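PDB 1DMH: catechol 1,2-dioxygenase from Acinetobacter sp., which uses a ferric iron to cleave the ring of catechol with molecular oxygen, giving cis,cis-muconate in the beta-ketoadipate pathway. Local coordinates for residues A[11-21]-A[31-42]. Residues are numbered along the deposited sequence; the frame is centred on the assembly and turned at random.
Sequences VQDFLRVASGL and KQIIHRVLSDLY. With LIO ([1-pentadecanoyl-2-decanoyl-glycerol-3-yl]phosphonyl choline), chain G.
L15 is a knob in the hole formed by H35, L38, S39 and Y42, where helix 11-18 runs roughly antiparallel to helix 31-42, at 144°, with axes 9.4 Å apart. Its two methyls part company: CD2 lies over the centre of the Y42 ring in a CH-pi contact, 3.6 Å from the centroid, whereas CD1 reaches S39 OG. F14, with CG anti to the backbone N (chi1 -176°), swings its ring across the end of Y42, CE2 lying 3.5 Å from the phenol OH; V11 CG1 meets the edge of the Y42 ring, near CD2. A18 CB and L38 CD1 add looser apolar packing.

Both faces of the H35 ring are covered: L21 CD2 lies over one in a second CH-pi contact, 3.7 Å from the centroid, and S39 OG over the rim of the other. In the ring plane, a water joins H35 NE2 to Q12 O.

Hydroxyls fold back onto their own helices. S19 OG bonds to L15 O 2.9 Å away, at a C=O...O angle of 164°, and this carbonyl also takes the S19 amide; the same hydroxyl oxygen lies against H35 CA, 3.1 Å away, and meets the H35 ring at its edge. S39 OG likewise shares H35 O with its own amide. Past S19, G20 ends the helix in a Schellman motif, and its O receives K31 NZ at 3.0 Å through a lysine chain extended beyond CG; the same ammonium also bonds to G25 O, its strongest polar partner.

Across the dimer, Y42 OH bonds to L78 O of the second subunit and its ring stacks on Y83 there, while I33 and I34 touch a bound phospholipid. This corner of the helical zipper therefore combines an apolar leucine-tyrosine core with serine hydroxyls satisfied within their own segments, and K31, on the second helix, holds the turn that follows the first.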
loop_
_atom_site.group_PDB
_atom_site.type_symbol
_atom_site.label_atom_id
_atom_site.label_comp_id
_atom_site.label_asym_id
_atom_site.label_seq_id
_atom_site.Cartn_x
_atom_site.Cartn_y
_atom_site.Cartn_z
ATOM N N VAL A 11 -3.660 -22.107 -12.177
ATOM C CA VAL A 11 -3.799 -20.903 -11.363
ATOM C C VAL A 11 -4.094 -21.241 -9.892
ATOM O O VAL A 11 -3.508 -20.651 -8.979
ATOM C CB VAL A 11 -4.891 -19.978 -11.921
ATOM C CG1 VAL A 11 -5.165 -18.816 -10.937
ATOM C CG2 VAL A 11 -4.437 -19.440 -13.270
ATOM N N GLN A 12 -4.980 -22.203 -9.653
ATOM C CA GLN A 12 -5.285 -22.572 -8.276
ATOM C C GLN A 12 -4.052 -23.098 -7.514
ATOM O O GLN A 12 -3.837 -22.721 -6.350
ATOM C CB GLN A 12 -6.440 -23.576 -8.270
ATOM C CG GLN A 12 -7.720 -22.948 -8.856
ATOM C CD GLN A 12 -8.145 -21.717 -8.085
ATOM O OE1 GLN A 12 -8.311 -21.778 -6.867
ATOM N NE2 GLN A 12 -8.317 -20.598 -8.775
ATOM N N ASP A 13 -3.235 -23.942 -8.156
ATOM C CA ASP A 13 -2.032 -24.454 -7.495
ATOM C C ASP A 13 -1.022 -23.341 -7.278
ATOM O O ASP A 13 -0.358 -23.269 -6.230
ATOM C CB ASP A 13 -1.373 -25.568 -8.304
ATOM C CG ASP A 13 -2.190 -26.849 -8.299
ATOM O OD1 ASP A 13 -2.990 -27.040 -7.345
ATOM O OD2 ASP A 13 -2.011 -27.670 -9.234
ATOM N N PHE A 14 -0.917 -22.470 -8.277
ATOM C CA PHE A 14 -0.010 -21.339 -8.201
ATOM C C PHE A 14 -0.344 -20.491 -6.957
ATOM O O PHE A 14 0.544 -20.090 -6.215
ATOM C CB PHE A 14 -0.129 -20.490 -9.472
ATOM C CG PHE A 14 0.849 -19.332 -9.522
ATOM C CD1 PHE A 14 2.211 -19.555 -9.336
ATOM C CD2 PHE A 14 0.410 -18.029 -9.777
ATOM C CE1 PHE A 14 3.134 -18.508 -9.403
ATOM C CE2 PHE A 14 1.324 -16.961 -9.846
ATOM C CZ PHE A 14 2.695 -17.207 -9.658
ATOM N N LEU A 15 -1.628 -20.218 -6.739
ATOM C CA LEU A 15 -2.050 -19.431 -5.584
ATOM C C LEU A 15 -1.613 -20.090 -4.269
ATOM O O LEU A 15 -1.301 -19.403 -3.293
ATOM C CB LEU A 15 -3.576 -19.253 -5.603
ATOM C CG LEU A 15 -4.133 -18.198 -6.571
ATOM C CD1 LEU A 15 -5.623 -18.349 -6.769
ATOM C CD2 LEU A 15 -3.808 -16.810 -6.015
ATOM N N ARG A 16 -1.595 -21.422 -4.233
ATOM C CA ARG A 16 -1.196 -22.090 -3.004
ATOM C C ARG A 16 0.307 -21.956 -2.813
ATOM O O ARG A 16 0.782 -21.765 -1.693
ATOM C CB ARG A 16 -1.615 -23.564 -3.026
ATOM C CG ARG A 16 -3.135 -23.776 -2.993
ATOM C CD ARG A 16 -3.432 -25.271 -2.922
ATOM N NE ARG A 16 -2.932 -25.831 -1.666
ATOM C CZ ARG A 16 -3.554 -25.684 -0.502
ATOM N NH1 ARG A 16 -4.700 -25.013 -0.459
ATOM N NH2 ARG A 16 -3.011 -26.156 0.617
ATOM N N VAL A 17 1.055 -22.049 -3.906
ATOM C CA VAL A 17 2.510 -21.900 -3.837
ATOM C C VAL A 17 2.922 -20.491 -3.382
ATOM O O VAL A 17 3.733 -20.321 -2.468
ATOM C CB VAL A 17 3.134 -22.166 -5.204
ATOM C CG1 VAL A 17 4.637 -21.863 -5.171
ATOM C CG2 VAL A 17 2.863 -23.598 -5.601
ATOM N N ALA A 18 2.352 -19.481 -4.030
ATOM C CA ALA A 18 2.644 -18.088 -3.706
ATOM C C ALA A 18 2.314 -17.744 -2.252
ATOM O O ALA A 18 2.991 -16.912 -1.634
ATOM C CB ALA A 18 1.879 -17.174 -4.646
ATOM N N SER A 19 1.276 -18.374 -1.701
ATOM C CA SER A 19 0.874 -18.119 -0.321
ATOM C C SER A 19 1.689 -18.927 0.699
ATOM O O SER A 19 1.455 -18.825 1.908
ATOM C CB SER A 19 -0.609 -18.434 -0.154
ATOM O OG SER A 19 -1.369 -17.637 -1.047
ATOM N N GLY A 20 2.637 -19.727 0.207
ATOM C CA GLY A 20 3.477 -20.544 1.078
ATOM C C GLY A 20 2.734 -21.670 1.786
ATOM O O GLY A 20 3.237 -22.248 2.742
ATOM N N LEU A 21 1.536 -21.974 1.306
ATOM C CA LEU A 21 0.714 -23.005 1.897
ATOM C C LEU A 21 1.439 -24.334 1.921
ATOM O O LEU A 21 1.258 -25.124 2.841
ATOM C CB LEU A 21 -0.600 -23.106 1.125
ATOM C CG LEU A 21 -1.846 -22.446 1.723
ATOM C CD1 LEU A 21 -1.516 -21.172 2.458
ATOM C CD2 LEU A 21 -2.861 -22.232 0.617
ATOM N N LYS A 31 -0.454 -16.916 6.334
ATOM C CA LYS A 31 -0.643 -17.640 5.081
ATOM C C LYS A 31 -2.132 -17.770 4.726
ATOM O O LYS A 31 -2.534 -17.665 3.568
ATOM C CB LYS A 31 -0.018 -19.031 5.179
ATOM C CG LYS A 31 1.495 -19.050 5.431
ATOM C CD LYS A 31 1.947 -20.502 5.471
ATOM C CE LYS A 31 3.425 -20.653 5.712
ATOM N NZ LYS A 31 3.736 -22.110 5.732
ATOM N N GLN A 32 -2.948 -18.000 5.745
ATOM C CA GLN A 32 -4.384 -18.135 5.565
ATOM C C GLN A 32 -4.979 -16.855 4.991
ATOM O O GLN A 32 -5.779 -16.895 4.060
ATOM C CB GLN A 32 -5.026 -18.428 6.913
ATOM C CG GLN A 32 -6.518 -18.447 6.900
ATOM C CD GLN A 32 -7.093 -18.788 8.282
ATOM O OE1 GLN A 32 -6.930 -18.029 9.258
ATOM N NE2 GLN A 32 -7.751 -19.954 8.375
ATOM N N ILE A 33 -4.586 -15.723 5.560
ATOM C CA ILE A 33 -5.107 -14.436 5.104
ATOM C C ILE A 33 -4.587 -14.109 3.694
ATOM O O ILE A 33 -5.363 -13.744 2.804
ATOM C CB ILE A 33 -4.750 -13.309 6.126
ATOM C CG1 ILE A 33 -5.478 -13.594 7.457
ATOM C CG2 ILE A 33 -5.133 -11.889 5.562
ATOM C CD1 ILE A 33 -4.989 -12.730 8.612
ATOM N N ILE A 34 -3.283 -14.270 3.484
ATOM C CA ILE A 34 -2.685 -13.999 2.178
ATOM C C ILE A 34 -3.318 -14.853 1.085
ATOM O O ILE A 34 -3.652 -14.335 0.011
ATOM C CB ILE A 34 -1.173 -14.256 2.195
ATOM C CG1 ILE A 34 -0.493 -13.252 3.126
ATOM C CG2 ILE A 34 -0.604 -14.118 0.783
ATOM C CD1 ILE A 34 -0.686 -11.818 2.702
ATOM N N HIS A 35 -3.500 -16.150 1.338
ATOM C CA HIS A 35 -4.114 -16.994 0.325
ATOM C C HIS A 35 -5.497 -16.468 -0.073
ATOM O O HIS A 35 -5.819 -16.390 -1.250
ATOM C CB HIS A 35 -4.221 -18.438 0.806
ATOM C CG HIS A 35 -4.763 -19.366 -0.233
ATOM N ND1 HIS A 35 -6.045 -19.873 -0.184
ATOM C CD2 HIS A 35 -4.236 -19.788 -1.407
ATOM C CE1 HIS A 35 -6.286 -20.561 -1.284
ATOM N NE2 HIS A 35 -5.205 -20.526 -2.043
ATOM N N ARG A 36 -6.307 -16.076 0.898
ATOM C CA ARG A 36 -7.637 -15.560 0.584
ATOM C C ARG A 36 -7.593 -14.234 -0.166
ATOM O O ARG A 36 -8.289 -14.056 -1.163
ATOM C CB ARG A 36 -8.449 -15.397 1.874
ATOM C CG ARG A 36 -9.773 -14.659 1.725
ATOM C CD ARG A 36 -10.707 -15.322 0.749
ATOM N NE ARG A 36 -12.013 -14.673 0.798
ATOM C CZ ARG A 36 -12.957 -14.974 1.690
ATOM N NH1 ARG A 36 -12.749 -15.932 2.596
ATOM N NH2 ARG A 36 -14.077 -14.272 1.726
ATOM N N VAL A 37 -6.784 -13.293 0.308
ATOM C CA VAL A 37 -6.695 -12.006 -0.362
ATOM C C VAL A 37 -6.172 -12.154 -1.800
ATOM O O VAL A 37 -6.707 -11.529 -2.711
ATOM C CB VAL A 37 -5.811 -11.014 0.444
ATOM C CG1 VAL A 37 -5.684 -9.696 -0.321
ATOM C CG2 VAL A 37 -6.442 -10.745 1.796
ATOM N N LEU A 38 -5.146 -12.978 -2.019
ATOM C CA LEU A 38 -4.626 -13.170 -3.387
ATOM C C LEU A 38 -5.658 -13.819 -4.298
ATOM O O LEU A 38 -5.809 -13.447 -5.453
ATOM C CB LEU A 38 -3.385 -14.058 -3.417
ATOM C CG LEU A 38 -2.112 -13.508 -2.799
ATOM C CD1 LEU A 38 -0.992 -14.507 -3.009
ATOM C CD2 LEU A 38 -1.776 -12.197 -3.460
ATOM N N SER A 39 -6.349 -14.818 -3.775
ATOM C CA SER A 39 -7.360 -15.502 -4.554
ATOM C C SER A 39 -8.415 -14.515 -4.989
ATOM O O SER A 39 -8.766 -14.461 -6.155
ATOM C CB SER A 39 -8.002 -16.621 -3.732
ATOM O OG SER A 39 -7.025 -17.607 -3.454
ATOM N N ASP A 40 -8.927 -13.738 -4.050
ATOM C CA ASP A 40 -9.947 -12.756 -4.395
ATOM C C ASP A 40 -9.449 -11.737 -5.428
ATOM O O ASP A 40 -10.172 -11.394 -6.350
ATOM C CB ASP A 40 -10.461 -12.018 -3.141
ATOM C CG ASP A 40 -11.318 -12.909 -2.232
ATOM O OD1 ASP A 40 -11.776 -13.997 -2.658
ATOM O OD2 ASP A 40 -11.541 -12.494 -1.084
ATOM N N LEU A 41 -8.218 -11.254 -5.281
ATOM C CA LEU A 41 -7.696 -10.278 -6.228
ATOM C C LEU A 41 -7.446 -10.869 -7.608
ATOM O O LEU A 41 -7.706 -10.206 -8.609
ATOM C CB LEU A 41 -6.411 -9.638 -5.689
ATOM C CG LEU A 41 -6.607 -8.640 -4.551
ATOM C CD1 LEU A 41 -5.234 -8.198 -4.046
ATOM C CD2 LEU A 41 -7.399 -7.443 -5.045
ATOM N N TYR A 42 -6.919 -12.090 -7.664
ATOM C CA TYR A 42 -6.684 -12.746 -8.955
ATOM C C TYR A 42 -8.036 -12.922 -9.636
ATOM O O TYR A 42 -8.162 -12.729 -10.841
ATOM C CB TYR A 42 -6.041 -14.121 -8.776
ATOM C CG TYR A 42 -4.528 -14.141 -8.675
ATOM C CD1 TYR A 42 -3.837 -13.192 -7.914
ATOM C CD2 TYR A 42 -3.804 -15.193 -9.225
ATOM C CE1 TYR A 42 -2.476 -13.313 -7.691
ATOM C CE2 TYR A 42 -2.438 -15.323 -9.007
ATOM C CZ TYR A 42 -1.787 -14.390 -8.234
ATOM O OH TYR A 42 -0.469 -14.579 -7.926
HETATM C C1 LIO G . 2.952 -9.735 12.487
HETATM C C2 LIO G . 2.633 -9.795 11.140
HETATM C C3 LIO G . 1.264 -9.970 11.024
HETATM C C4 LIO G . 3.152 -10.270 16.793
HETATM C C5 LIO G . 4.220 -10.594 17.866
HETATM C C6 LIO G . 2.832 -9.753 19.727
HETATM C C7 LIO G . 4.702 -11.202 20.171
HETATM C C8 LIO G . 2.743 -12.097 19.140
HETATM C C11 LIO G . -1.047 -10.175 11.757
HETATM C C12 LIO G . -1.357 -10.166 10.235
HETATM C C13 LIO G . -2.731 -9.543 9.982
HETATM C C14 LIO G . -3.061 -9.526 8.493
HETATM C C15 LIO G . -3.736 -8.197 8.186
HETATM C C16 LIO G . -4.789 -8.348 7.103
HETATM C C17 LIO G . -5.412 -6.973 6.871
HETATM C C18 LIO G . -6.250 -6.965 5.596
HETATM C C19 LIO G . -5.666 -5.945 4.622
HETATM C C20 LIO G . -6.555 -4.708 4.589
HETATM C C21 LIO G . -5.816 -3.581 3.868
HETATM C C22 LIO G . -6.750 -2.371 3.735
HETATM C C23 LIO G . -5.925 -1.153 3.341
HETATM C C24 LIO G . -6.826 0.059 3.200
HETATM C C25 LIO G . -5.963 1.309 3.232
HETATM C C31 LIO G . 3.061 -8.422 8.888
HETATM C C32 LIO G . 2.189 -9.261 7.943
HETATM C C33 LIO G . 0.989 -8.408 7.496
HETATM C C34 LIO G . 1.064 -8.133 5.995
HETATM C C35 LIO G . -0.323 -8.294 5.387
HETATM C C36 LIO G . -0.504 -7.309 4.240
HETATM C C37 LIO G . -1.429 -7.930 3.193
HETATM C C38 LIO G . -1.631 -6.961 2.021
HETATM C C39 LIO G . -0.604 -7.253 0.915
HETATM C C40 LIO G . -1.246 -7.022 -0.458
HETATM N N LIO G . 3.619 -10.905 19.216
HETATM O O2 LIO G . 3.233 -8.679 10.338
HETATM O O3 LIO G . 0.367 -10.070 12.159
HETATM O O11 LIO G . -1.934 -10.264 12.608
HETATM O O31 LIO G . 3.653 -7.452 8.406
HETATM O O1P LIO G . 2.547 -11.937 14.312
HETATM O O2P LIO G . 4.954 -11.860 14.842
HETATM O O3P LIO G . 4.101 -10.435 13.026
HETATM O O4P LIO G . 3.515 -9.940 15.413
HETATM P P LIO G . 3.768 -11.039 14.392
HETATM O O HOH W 1 -5.495 -22.052 -4.515
#